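Local coordinates for putative epimerase (Burkholderia cenocepacia, PDB 4LW8), which belongs to the NAD(P)-dependent epimerase/dehydratase family and probably epimerises a sugar nucleotide in lipopolysaccharide O-antigen biosynthesis, at residues R212-N217 with D273-P278; P200-H205 with E259-L264; H205-A210 with D317-A322; E252-L257 with S288-R293. One frame throughout, in Å; residues are numbered along the deposited sequence.

Contact 1 (R212-N217 with D273-P278); sequences RISLGN and DVTIDP
Arg212 to Leu215 and Asp273 to Ile276 pair as a two-stranded parallel sheet at the protein surface, separate from the large mixed sheet. The evidence is a ladder of backbone hydrogen bonds: Ile213 N to Asp273 O, Thr275 N to Ile213 O (2.8 Å, 171° at the hydrogen), Leu215 N to Thr275 O, and Asp277 N to Leu215 O. The strand axes approach to 4.6 Å. The face bearing Arg212, Ser214, Asp273 and Thr275 is polar. There the Arg212 and Asp273 side chains run side by side, with CG of Asp273 anti to its backbone N (chi1 -160°). A salt bridge joins them: Arg212 NH2 lies 2.9 Å from Asp273 OD2, on the anti lone pair, and NH1 adds a weak bond to the same oxygen. Guanidinium and carboxylate planes stand 74° apart. A water in the guanidinium plane accepts from Arg212 NH1 at 2.6 Å and also bonds Thr275 OG1, tying the arginine to the neighbouring strand a second time. The other face is apolar. Leu215 CD1 meets Val274 CG1 at 4.2 Å, the two side chains crossing at about a right angle, and Leu202 and Leu261 of helices 198-207 and 257-268 pack beneath. Two helices, each followed by its strand, thus form a two-layer alpha/beta unit, consistent with the small parallel sheet of the substrate-binding region in extended short-chain dehydrogenases.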
loop_
_atom_site.group_PDB
_atom_site.type_symbol
_atom_site.label_atom_id
_atom_site.label_comp_id
_atom_site.label_asym_id
_atom_site.label_seq_id
_atom_site.Cartn_x
_atom_site.Cartn_y
_atom_site.Cartn_z
ATOM N N ARG A 212 32.309 23.314 11.482
ATOM C CA ARG A 212 31.687 22.138 12.092
ATOM C C ARG A 212 30.331 21.743 11.511
ATOM O O ARG A 212 29.683 22.519 10.805
ATOM C CB ARG A 212 31.559 22.327 13.607
ATOM C CG ARG A 212 30.830 23.576 14.083
ATOM C CD ARG A 212 30.791 23.645 15.638
ATOM N NE ARG A 212 32.133 23.750 16.201
ATOM C CZ ARG A 212 32.840 22.717 16.638
ATOM N NH1 ARG A 212 32.313 21.503 16.611
ATOM N NH2 ARG A 212 34.068 22.895 17.090
ATOM N N ILE A 213 29.911 20.522 11.839
ATOM C CA ILE A 213 28.614 19.986 11.440
ATOM C C ILE A 213 28.119 18.947 12.450
ATOM O O ILE A 213 28.908 18.341 13.170
ATOM C CB ILE A 213 28.679 19.351 10.027
ATOM C CG1 ILE A 213 27.273 19.128 9.465
ATOM C CG2 ILE A 213 29.435 18.032 10.051
ATOM C CD1 ILE A 213 27.259 18.361 8.157
ATOM N N SER A 214 26.806 18.756 12.497
ATOM C CA SER A 214 26.188 17.817 13.416
ATOM C C SER A 214 25.612 16.664 12.627
ATOM O O SER A 214 24.890 16.880 11.655
ATOM C CB SER A 214 25.083 18.489 14.233
ATOM O OG SER A 214 25.615 19.476 15.089
ATOM N N LEU A 215 25.957 15.442 13.032
ATOM C CA LEU A 215 25.539 14.233 12.322
ATOM C C LEU A 215 25.135 13.106 13.280
ATOM O O LEU A 215 25.288 13.224 14.495
ATOM C CB LEU A 215 26.661 13.742 11.399
ATOM C CG LEU A 215 27.182 14.731 10.355
ATOM C CD1 LEU A 215 28.489 14.236 9.740
ATOM C CD2 LEU A 215 26.119 14.920 9.287
ATOM N N GLY A 216 24.623 12.012 12.721
ATOM C CA GLY A 216 24.348 10.820 13.504
ATOM C C GLY A 216 25.593 9.957 13.602
ATOM O O GLY A 216 26.707 10.468 13.516
ATOM N N ASN A 217 25.408 8.648 13.745
ATOM C CA ASN A 217 26.529 7.716 13.814
ATOM C C ASN A 217 27.302 7.694 12.502
ATOM O O ASN A 217 26.712 7.728 11.427
ATOM C CB ASN A 217 26.046 6.301 14.170
ATOM N N ASP A 273 34.852 19.569 11.747
ATOM C CA ASP A 273 34.644 19.057 13.088
ATOM C C ASP A 273 33.210 18.533 13.176
ATOM O O ASP A 273 32.276 19.172 12.699
ATOM C CB ASP A 273 34.919 20.132 14.151
ATOM C CG ASP A 273 35.200 19.529 15.531
ATOM O OD1 ASP A 273 35.705 18.397 15.578
ATOM O OD2 ASP A 273 34.918 20.174 16.561
ATOM N N VAL A 274 33.050 17.339 13.737
ATOM C CA VAL A 274 31.748 16.683 13.818
ATOM C C VAL A 274 31.205 16.576 15.246
ATOM O O VAL A 274 31.915 16.169 16.155
ATOM C CB VAL A 274 31.825 15.277 13.208
ATOM C CG1 VAL A 274 30.491 14.542 13.364
ATOM C CG2 VAL A 274 32.241 15.385 11.742
ATOM N N THR A 275 29.945 16.971 15.419
ATOM C CA THR A 275 29.182 16.793 16.659
ATOM C C THR A 275 28.143 15.705 16.450
ATOM O O THR A 275 27.489 15.663 15.408
ATOM C CB THR A 275 28.461 18.092 17.101
ATOM O OG1 THR A 275 29.411 19.019 17.625
ATOM C CG2 THR A 275 27.446 17.810 18.189
ATOM N N ILE A 276 27.990 14.813 17.419
ATOM C CA ILE A 276 26.968 13.789 17.288
ATOM C C ILE A 276 25.682 14.250 17.965
ATOM O O ILE A 276 25.611 14.354 19.184
ATOM C CB ILE A 276 27.436 12.438 17.866
ATOM C CG1 ILE A 276 28.689 11.958 17.125
ATOM C CG2 ILE A 276 26.337 11.405 17.739
ATOM C CD1 ILE A 276 28.567 12.032 15.586
ATOM N N ASP A 277 24.679 14.541 17.145
ATOM C CA ASP A 277 23.364 14.963 17.605
ATOM C C ASP A 277 22.457 13.745 17.766
ATOM O O ASP A 277 22.283 12.976 16.820
ATOM C CB ASP A 277 22.757 15.960 16.609
ATOM C CG ASP A 277 21.485 16.627 17.123
ATOM O OD1 ASP A 277 20.862 16.129 18.085
ATOM O OD2 ASP A 277 21.099 17.664 16.541
ATOM N N PRO A 278 21.872 13.566 18.960
ATOM C CA PRO A 278 20.922 12.471 19.203
ATOM C C PRO A 278 19.706 12.519 18.280
ATOM O O PRO A 278 19.133 11.475 17.976
ATOM C CB PRO A 278 20.511 12.691 20.661
ATOM C CG PRO A 278 21.711 13.331 21.271
ATOM C CD PRO A 278 22.211 14.274 20.206
HETATM O O HOH W 1 32.435 18.764 18.027
HETATM O O HOH W 2 30.196 20.374 15.496
#

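Contact 2 (P200-H205 with E259-L264); sequences PKLVAH and EVLAML
No flat group enters the meeting of Leu202 and Val203 with Val260, Leu261 and Leu264; the one aromatic ring within the two segments, the His205 imidazole, belongs to another side of its helix. One face of that ring carries Arg208 NH2, 3.4 Å above the plane and offset toward the rim. At its edge ND1 donates to Lys201 O over 2.7 Å, with the acceptor tilted 17° from the ring plane. Lys201 O is gripped twice, because His205 N also bonds it, and the two donors arrive from opposite faces of the carbonyl plane. Across the contact everything is aliphatic. The segment axes stay 10.9 Å apart, differing in direction by 30°, and no hydrogen bond passes between 200-205 and 259-264; only side chains span the distance. Helices 198-207 and 257-268 form the helical layer that backs the two-stranded sheet of 212-215 and 273-276, an alpha/beta arrangement in the part of this epimerase-family fold that lies beyond the main sheet. Leu202 is central to the packing. Its CB meets Leu264 CD1 at 3.8 Å, whereas its CD2 reaches Val260 CG1 at 3.9 Å, the Leu202 and Val260 side chains crossing at about a right angle. Leu261 CD2 touches the branch point, CG of Leu202, at 4.4 Å. Leu264, its CG anti to the carbonyl carbon (chi1 -73°), divides its two methyls between neighbours: CD1 goes to Leu202, and CD2 lies 4.2 Å from CG2 of Val203. Met315 and Met319 of helix 308-321 pack on Val203, and Val316 of that helix on Leu264.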
loop_
_atom_site.group_PDB
_atom_site.type_symbol
_atom_site.label_atom_id
_atom_site.label_comp_id
_atom_site.label_asym_id
_atom_site.label_seq_id
_atom_site.Cartn_x
_atom_site.Cartn_y
_atom_site.Cartn_z
ATOM N N PRO A 200 24.272 16.355 0.023
ATOM C CA PRO A 200 24.332 17.792 -0.295
ATOM C C PRO A 200 24.568 18.690 0.932
ATOM O O PRO A 200 25.223 19.732 0.817
ATOM C CB PRO A 200 22.960 18.064 -0.925
ATOM C CG PRO A 200 22.611 16.742 -1.584
ATOM C CD PRO A 200 23.101 15.706 -0.604
ATOM N N LYS A 201 24.063 18.283 2.090
ATOM C CA LYS A 201 24.316 19.024 3.327
ATOM C C LYS A 201 25.814 19.029 3.648
ATOM O O LYS A 201 26.399 20.082 3.921
ATOM C CB LYS A 201 23.510 18.412 4.477
ATOM C CG LYS A 201 23.584 19.153 5.820
ATOM C CD LYS A 201 23.045 18.262 6.956
ATOM C CE LYS A 201 23.217 18.905 8.332
ATOM N NZ LYS A 201 22.851 17.980 9.461
ATOM N N LEU A 202 26.435 17.850 3.574
ATOM C CA LEU A 202 27.874 17.701 3.788
ATOM C C LEU A 202 28.660 18.525 2.773
ATOM O O LEU A 202 29.584 19.258 3.139
ATOM C CB LEU A 202 28.286 16.232 3.689
ATOM C CG LEU A 202 28.297 15.366 4.952
ATOM C CD1 LEU A 202 27.083 15.629 5.804
ATOM C CD2 LEU A 202 28.342 13.901 4.558
ATOM N N VAL A 203 28.302 18.398 1.496
ATOM C CA VAL A 203 28.975 19.157 0.436
ATOM C C VAL A 203 28.853 20.669 0.672
ATOM O O VAL A 203 29.837 21.401 0.555
ATOM C CB VAL A 203 28.415 18.788 -0.960
ATOM C CG1 VAL A 203 28.840 19.810 -2.025
ATOM C CG2 VAL A 203 28.860 17.389 -1.345
ATOM N N ALA A 204 27.652 21.129 1.018
ATOM C CA ALA A 204 27.418 22.553 1.263
ATOM C C ALA A 204 28.307 23.067 2.390
ATOM O O ALA A 204 28.873 24.157 2.299
ATOM C CB ALA A 204 25.954 22.816 1.583
ATOM N N HIS A 205 28.446 22.274 3.447
ATOM C CA HIS A 205 29.297 22.681 4.558
ATOM C C HIS A 205 30.758 22.773 4.128
ATOM O O HIS A 205 31.423 23.776 4.393
ATOM C CB HIS A 205 29.173 21.724 5.748
ATOM C CG HIS A 205 27.945 21.937 6.579
ATOM N ND1 HIS A 205 26.668 21.708 6.106
ATOM C CD2 HIS A 205 27.799 22.375 7.855
ATOM C CE1 HIS A 205 25.793 21.973 7.060
ATOM N NE2 HIS A 205 26.453 22.391 8.127
ATOM N N GLU A 259 33.712 7.429 5.861
ATOM C CA GLU A 259 34.363 7.343 4.553
ATOM C C GLU A 259 34.028 8.557 3.691
ATOM O O GLU A 259 34.892 9.085 2.987
ATOM C CB GLU A 259 33.943 6.070 3.805
ATOM C CG GLU A 259 34.360 4.737 4.447
ATOM C CD GLU A 259 33.731 3.543 3.728
ATOM O OE1 GLU A 259 34.242 3.145 2.656
ATOM O OE2 GLU A 259 32.712 3.012 4.222
ATOM N N VAL A 260 32.777 9.003 3.760
ATOM C CA VAL A 260 32.337 10.143 2.967
ATOM C C VAL A 260 33.031 11.408 3.467
ATOM O O VAL A 260 33.567 12.191 2.671
ATOM C CB VAL A 260 30.803 10.314 3.016
ATOM C CG1 VAL A 260 30.385 11.574 2.268
ATOM C CG2 VAL A 260 30.122 9.101 2.395
ATOM N N LEU A 261 33.048 11.588 4.788
ATOM C CA LEU A 261 33.762 12.709 5.388
ATOM C C LEU A 261 35.232 12.705 4.968
ATOM O O LEU A 261 35.782 13.746 4.627
ATOM C CB LEU A 261 33.653 12.673 6.922
ATOM C CG LEU A 261 32.266 13.000 7.483
ATOM C CD1 LEU A 261 32.151 12.617 8.969
ATOM C CD2 LEU A 261 31.967 14.479 7.257
ATOM N N ALA A 262 35.860 11.534 4.977
ATOM C CA ALA A 262 37.273 11.448 4.618
ATOM C C ALA A 262 37.507 11.879 3.166
ATOM O O ALA A 262 38.507 12.537 2.865
ATOM C CB ALA A 262 37.793 10.045 4.852
ATOM N N MET A 263 36.578 11.523 2.276
ATOM C CA MET A 263 36.655 11.919 0.865
ATOM C C MET A 263 36.570 13.429 0.693
ATOM O O MET A 263 37.283 14.025 -0.123
ATOM C CB MET A 263 35.539 11.261 0.050
ATOM C CG MET A 263 35.733 9.781 -0.238
ATOM S SD MET A 263 34.297 9.066 -1.088
ATOM C CE MET A 263 34.786 7.351 -1.110
ATOM N N LEU A 264 35.663 14.038 1.448
ATOM C CA LEU A 264 35.438 15.465 1.339
ATOM C C LEU A 264 36.585 16.229 1.973
ATOM O O LEU A 264 36.968 17.293 1.481
ATOM C CB LEU A 264 34.102 15.844 1.977
ATOM C CG LEU A 264 32.864 15.430 1.168
ATOM C CD1 LEU A 264 31.614 15.486 2.034
ATOM C CD2 LEU A 264 32.700 16.328 -0.062
#

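Contact 3 (H205-A210 with D317-A322); sequences HYARNA and DAMRAA
Ala207 and Arg320 bring their CA atoms to 6.1 Å where the last turn of helix 198-207 meets the end of helix 308-321. The first helix closes in a Schellman motif. Ala210 N donates to His205 O, Asn209 N donates to Tyr206 O at 3.0 Å, and Asn209, the C-prime residue, has the positive phi (53°) that such an ending requires. Because Ala207 carries only a methyl, the backbones can come close, and its CB sits 3.6 Å from Met319 CB. The bent Met319 chain then leads back over helix 198-207, onto Val203 and Ala204. Tyr206 points its ring elsewhere: its OH bonds to Ser265 OG and Ile272 N, and the ring meets that of Tyr270. Arg320 spans the gap with a chain extended from CG to NE (chi2 -179° places CD). Its guanidinium ends beside the carbonyls of the helix terminus, with Ala207 O in its plane, 3.6 Å from NE. None of these approaches is a hydrogen bond, but the positive group would probably be drawn to the negative end of the helix dipole. Arg320 also packs on Ala268 of helix 257-268, which adds a third helix to the junction. Arg320 NH2 lies 3.8 Å from Asn209 OD1, too far for a hydrogen bond, with amide and guanidinium planes 40° apart.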
loop_
_atom_site.group_PDB
_atom_site.type_symbol
_atom_site.label_atom_id
_atom_site.label_comp_id
_atom_site.label_asym_id
_atom_site.label_seq_id
_atom_site.Cartn_x
_atom_site.Cartn_y
_atom_site.Cartn_z
ATOM N N HIS A 205 28.446 22.274 3.447
ATOM C CA HIS A 205 29.297 22.681 4.558
ATOM C C HIS A 205 30.758 22.773 4.128
ATOM O O HIS A 205 31.423 23.776 4.393
ATOM C CB HIS A 205 29.173 21.724 5.748
ATOM C CG HIS A 205 27.945 21.937 6.579
ATOM N ND1 HIS A 205 26.668 21.708 6.106
ATOM C CD2 HIS A 205 27.799 22.375 7.855
ATOM C CE1 HIS A 205 25.793 21.973 7.060
ATOM N NE2 HIS A 205 26.453 22.391 8.127
ATOM N N TYR A 206 31.262 21.737 3.465
ATOM C CA TYR A 206 32.662 21.751 3.062
ATOM C C TYR A 206 32.931 22.827 2.016
ATOM O O TYR A 206 33.995 23.447 2.014
ATOM C CB TYR A 206 33.086 20.387 2.520
ATOM C CG TYR A 206 33.716 19.469 3.546
ATOM C CD1 TYR A 206 35.052 19.622 3.920
ATOM C CD2 TYR A 206 32.990 18.437 4.121
ATOM C CE1 TYR A 206 35.642 18.774 4.849
ATOM C CE2 TYR A 206 33.572 17.578 5.055
ATOM C CZ TYR A 206 34.894 17.755 5.415
ATOM O OH TYR A 206 35.471 16.910 6.329
ATOM N N ALA A 207 31.949 23.077 1.157
ATOM C CA ALA A 207 32.125 24.028 0.064
ATOM C C ALA A 207 32.352 25.440 0.579
ATOM O O ALA A 207 33.085 26.219 -0.036
ATOM C CB ALA A 207 30.915 23.990 -0.879
ATOM N N ARG A 208 31.713 25.779 1.698
ATOM C CA ARG A 208 31.860 27.109 2.289
ATOM C C ARG A 208 32.842 27.078 3.472
ATOM O O ARG A 208 32.863 27.985 4.309
ATOM C CB ARG A 208 30.501 27.651 2.736
ATOM C CG ARG A 208 29.913 26.914 3.918
ATOM C CD ARG A 208 28.522 27.398 4.272
ATOM N NE ARG A 208 28.155 26.905 5.593
ATOM C CZ ARG A 208 27.201 26.016 5.847
ATOM N NH1 ARG A 208 26.463 25.504 4.862
ATOM N NH2 ARG A 208 26.982 25.648 7.105
ATOM N N ASN A 209 33.639 26.015 3.541
ATOM C CA ASN A 209 34.625 25.837 4.606
ATOM C C ASN A 209 34.046 25.961 6.009
ATOM O O ASN A 209 34.655 26.579 6.880
ATOM C CB ASN A 209 35.763 26.855 4.449
ATOM C CG ASN A 209 36.496 26.711 3.136
ATOM O OD1 ASN A 209 37.112 25.680 2.862
ATOM N ND2 ASN A 209 36.427 27.747 2.308
ATOM N N ALA A 210 32.868 25.390 6.229
ATOM C CA ALA A 210 32.268 25.387 7.561
ATOM C C ALA A 210 33.188 24.690 8.558
ATOM O O ALA A 210 33.747 23.643 8.247
ATOM C CB ALA A 210 30.907 24.708 7.533
ATOM N N ASP A 317 32.702 21.314 -6.525
ATOM C CA ASP A 317 33.105 22.260 -7.561
ATOM C C ASP A 317 31.926 23.116 -8.018
ATOM O O ASP A 317 32.066 24.316 -8.216
ATOM C CB ASP A 317 33.714 21.530 -8.762
ATOM C CG ASP A 317 35.075 20.927 -8.454
ATOM O OD1 ASP A 317 35.700 21.330 -7.450
ATOM O OD2 ASP A 317 35.530 20.069 -9.240
ATOM N N ALA A 318 30.766 22.496 -8.192
ATOM C CA ALA A 318 29.588 23.238 -8.625
ATOM C C ALA A 318 29.177 24.248 -7.563
ATOM O O ALA A 318 28.783 25.361 -7.887
ATOM C CB ALA A 318 28.436 22.294 -8.945
ATOM N N MET A 319 29.284 23.866 -6.294
ATOM C CA MET A 319 28.917 24.771 -5.204
ATOM C C MET A 319 29.829 25.997 -5.149
ATOM O O MET A 319 29.365 27.109 -4.915
ATOM C CB MET A 319 28.941 24.046 -3.862
ATOM C CG MET A 319 27.744 23.136 -3.619
ATOM S SD MET A 319 26.177 24.016 -3.447
ATOM C CE MET A 319 26.292 24.553 -1.742
ATOM N N ARG A 320 31.124 25.785 -5.366
ATOM C CA ARG A 320 32.104 26.863 -5.282
ATOM C C ARG A 320 32.043 27.771 -6.505
ATOM O O ARG A 320 32.289 28.970 -6.405
ATOM C CB ARG A 320 33.514 26.289 -5.123
ATOM C CG ARG A 320 33.740 25.598 -3.778
ATOM C CD ARG A 320 35.154 25.055 -3.635
ATOM N NE ARG A 320 35.451 24.751 -2.239
ATOM C CZ ARG A 320 36.545 24.123 -1.814
ATOM N NH1 ARG A 320 37.469 23.725 -2.680
ATOM N NH2 ARG A 320 36.712 23.893 -0.516
ATOM N N ALA A 321 31.723 27.191 -7.658
ATOM C CA ALA A 321 31.612 27.951 -8.904
ATOM C C ALA A 321 30.364 28.838 -8.954
ATOM O O ALA A 321 30.299 29.778 -9.750
ATOM C CB ALA A 321 31.624 27.001 -10.100
ATOM N N ALA A 322 29.385 28.542 -8.098
ATOM C CA ALA A 322 28.104 29.253 -8.094
ATOM C C ALA A 322 28.253 30.746 -7.794
ATOM O O ALA A 322 29.332 31.222 -7.433
ATOM C CB ALA A 322 27.154 28.614 -7.088
#

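Contact 4 (E252-L257 with S288-R293); sequences ERAYSL and SLSGSR
Glu252, Ala254 and Ser290 account for most of the meeting between 252-257 and 288-293; Glu252 carries the polar part and Ala254 with Ser290 the apolar part. The two strands, 254-256 and 288-291, run roughly antiparallel at 148°, yet their axes stay 7.4 Å apart and no backbone hydrogen bond links them. Strand 221-226 explains this: it pairs with both, antiparallel to the first and parallel to the second, through bonds such as those of Arg222 with Tyr255 and Ser221 with Leu289. Ala254 turns its methyl toward the other strand, CB lying 3.9 Å from Ser290 CB and 4.1 Å from Ser288 OG. Glu252 reaches much further. Its CA and CG each lie 3.3 Å from Gly291 O, the first in a CA-H...O contact. CG stands beside the backbone N (chi1 -62°), and the extended chain beyond it carries the carboxylate past Ser292 to Arg293. There OE2 accepts from Arg293 N over 2.9 Å, approached on its anti side and 32° out of the carboxylate plane. The Arg293 side chain crosses Glu252 at about a right angle, with its CG 3.5 Å from Glu252 CD, while its NE bonds Cys250 O. Glu252 OE1 forms a salt bridge with Arg297, and Asp223 OD2 takes both Glu252 N and Gly291 N. Arg293 is the N-cap residue of helix 294-300, so a carboxylate bound to its N-H probably gains from the positive end of the helix dipole as well as from Arg297; the Arg293 N to Glu252 OE2 bond thereby ties the start of that helix to the residue two before strand 254-256.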
loop_
_atom_site.group_PDB
_atom_site.type_symbol
_atom_site.label_atom_id
_atom_site.label_comp_id
_atom_site.label_asym_id
_atom_site.label_seq_id
_atom_site.Cartn_x
_atom_site.Cartn_y
_atom_site.Cartn_z
ATOM N N GLU A 252 25.919 -0.909 -5.514
ATOM C CA GLU A 252 26.405 -2.135 -4.867
ATOM C C GLU A 252 27.606 -1.853 -3.964
ATOM O O GLU A 252 28.256 -2.771 -3.486
ATOM C CB GLU A 252 26.777 -3.215 -5.891
ATOM C CG GLU A 252 25.617 -3.691 -6.741
ATOM C CD GLU A 252 26.006 -4.824 -7.676
ATOM O OE1 GLU A 252 27.113 -4.763 -8.256
ATOM O OE2 GLU A 252 25.203 -5.770 -7.832
ATOM N N ARG A 253 27.901 -0.585 -3.720
ATOM C CA ARG A 253 28.920 -0.265 -2.731
ATOM C C ARG A 253 28.332 0.549 -1.587
ATOM O O ARG A 253 27.592 1.507 -1.806
ATOM C CB ARG A 253 30.084 0.491 -3.362
ATOM C CG ARG A 253 31.159 0.820 -2.349
ATOM C CD ARG A 253 32.484 1.093 -3.008
ATOM N NE ARG A 253 33.477 1.502 -2.023
ATOM C CZ ARG A 253 34.738 1.793 -2.315
ATOM N NH1 ARG A 253 35.160 1.712 -3.568
ATOM N NH2 ARG A 253 35.577 2.161 -1.354
ATOM N N ALA A 254 28.674 0.150 -0.368
ATOM C CA ALA A 254 28.210 0.824 0.833
ATOM C C ALA A 254 29.325 1.664 1.452
ATOM O O ALA A 254 30.428 1.176 1.678
ATOM C CB ALA A 254 27.689 -0.190 1.842
ATOM N N TYR A 255 29.029 2.934 1.706
ATOM C CA TYR A 255 29.971 3.844 2.346
ATOM C C TYR A 255 29.461 4.319 3.705
ATOM O O TYR A 255 28.293 4.683 3.838
ATOM C CB TYR A 255 30.218 5.069 1.457
ATOM C CG TYR A 255 30.927 4.831 0.133
ATOM C CD1 TYR A 255 32.305 4.686 0.070
ATOM C CD2 TYR A 255 30.207 4.754 -1.050
ATOM C CE1 TYR A 255 32.947 4.489 -1.146
ATOM C CE2 TYR A 255 30.836 4.558 -2.267
ATOM C CZ TYR A 255 32.202 4.426 -2.311
ATOM O OH TYR A 255 32.815 4.225 -3.528
ATOM N N SER A 256 30.330 4.326 4.710
ATOM C CA SER A 256 29.990 4.930 5.992
ATOM C C SER A 256 30.114 6.447 5.890
ATOM O O SER A 256 30.789 6.959 4.998
ATOM C CB SER A 256 30.904 4.413 7.094
ATOM O OG SER A 256 32.228 4.882 6.907
ATOM N N LEU A 257 29.502 7.164 6.825
ATOM C CA LEU A 257 29.624 8.620 6.858
ATOM C C LEU A 257 31.080 9.039 7.090
ATOM O O LEU A 257 31.527 10.079 6.613
ATOM C CB LEU A 257 28.715 9.198 7.936
ATOM C CG LEU A 257 27.947 10.475 7.615
ATOM C CD1 LEU A 257 27.460 10.500 6.167
ATOM C CD2 LEU A 257 26.775 10.576 8.578
ATOM N N SER A 288 25.138 -1.874 8.219
ATOM C CA SER A 288 25.386 -1.868 6.788
ATOM C C SER A 288 24.206 -2.433 6.010
ATOM O O SER A 288 23.657 -3.491 6.340
ATOM C CB SER A 288 26.656 -2.660 6.458
ATOM O OG SER A 288 26.996 -2.519 5.090
ATOM N N LEU A 289 23.851 -1.713 4.955
ATOM C CA LEU A 289 22.747 -2.060 4.076
ATOM C C LEU A 289 23.079 -1.552 2.673
ATOM O O LEU A 289 23.327 -0.366 2.469
ATOM C CB LEU A 289 21.435 -1.451 4.594
ATOM C CG LEU A 289 20.091 -1.897 4.012
ATOM C CD1 LEU A 289 18.984 -1.684 5.029
ATOM C CD2 LEU A 289 19.775 -1.132 2.742
ATOM N N SER A 290 23.074 -2.446 1.698
ATOM C CA SER A 290 23.350 -2.030 0.327
ATOM C C SER A 290 22.513 -2.854 -0.629
ATOM O O SER A 290 21.857 -3.810 -0.213
ATOM C CB SER A 290 24.838 -2.174 0.011
ATOM O OG SER A 290 25.247 -3.516 0.230
ATOM N N GLY A 291 22.531 -2.485 -1.904
ATOM C CA GLY A 291 21.707 -3.166 -2.879
ATOM C C GLY A 291 22.497 -4.029 -3.836
ATOM O O GLY A 291 23.669 -3.770 -4.103
ATOM N N SER A 292 21.843 -5.059 -4.356
ATOM C CA SER A 292 22.355 -5.797 -5.504
ATOM C C SER A 292 21.641 -5.357 -6.778
ATOM O O SER A 292 20.409 -5.376 -6.832
ATOM C CB SER A 292 22.173 -7.304 -5.306
ATOM O OG SER A 292 22.292 -7.991 -6.544
ATOM N N ARG A 293 22.405 -5.003 -7.809
ATOM C CA ARG A 293 21.818 -4.673 -9.104
ATOM C C ARG A 293 22.051 -5.817 -10.098
ATOM O O ARG A 293 22.089 -5.614 -11.318
ATOM C CB ARG A 293 22.382 -3.354 -9.661
ATOM C CG ARG A 293 23.865 -3.362 -10.064
ATOM C CD ARG A 293 24.122 -2.375 -11.227
ATOM N NE ARG A 293 23.742 -1.003 -10.880
ATOM C CZ ARG A 293 23.511 -0.032 -11.765
ATOM N NH1 ARG A 293 23.620 -0.275 -13.064
ATOM N NH2 ARG A 293 23.169 1.186 -11.356
#

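From the N terminus, helix 198-207 comes first and opens two contacts, 2 through 200-205 and 3 through 205-210, which share His205; strand 212-215 then opens contact 1. Next, 252-257 opens contact 4 and runs into helix 257-268, where contact 2 closes at 259-264. Contact 1 closes at 273-278, contact 4 at 288-293 and contact 3 last, at 317-322. Contacts 1, 2 and 4 therefore cross one another, contact 2 also crosses contact 3, and the long loop of contact 3 encloses contacts 1 and 4. Contacts 1, 2 and 3 join the small sheet, its two helices and the C-terminal helix, while contact 4 ties strands of the large sheet.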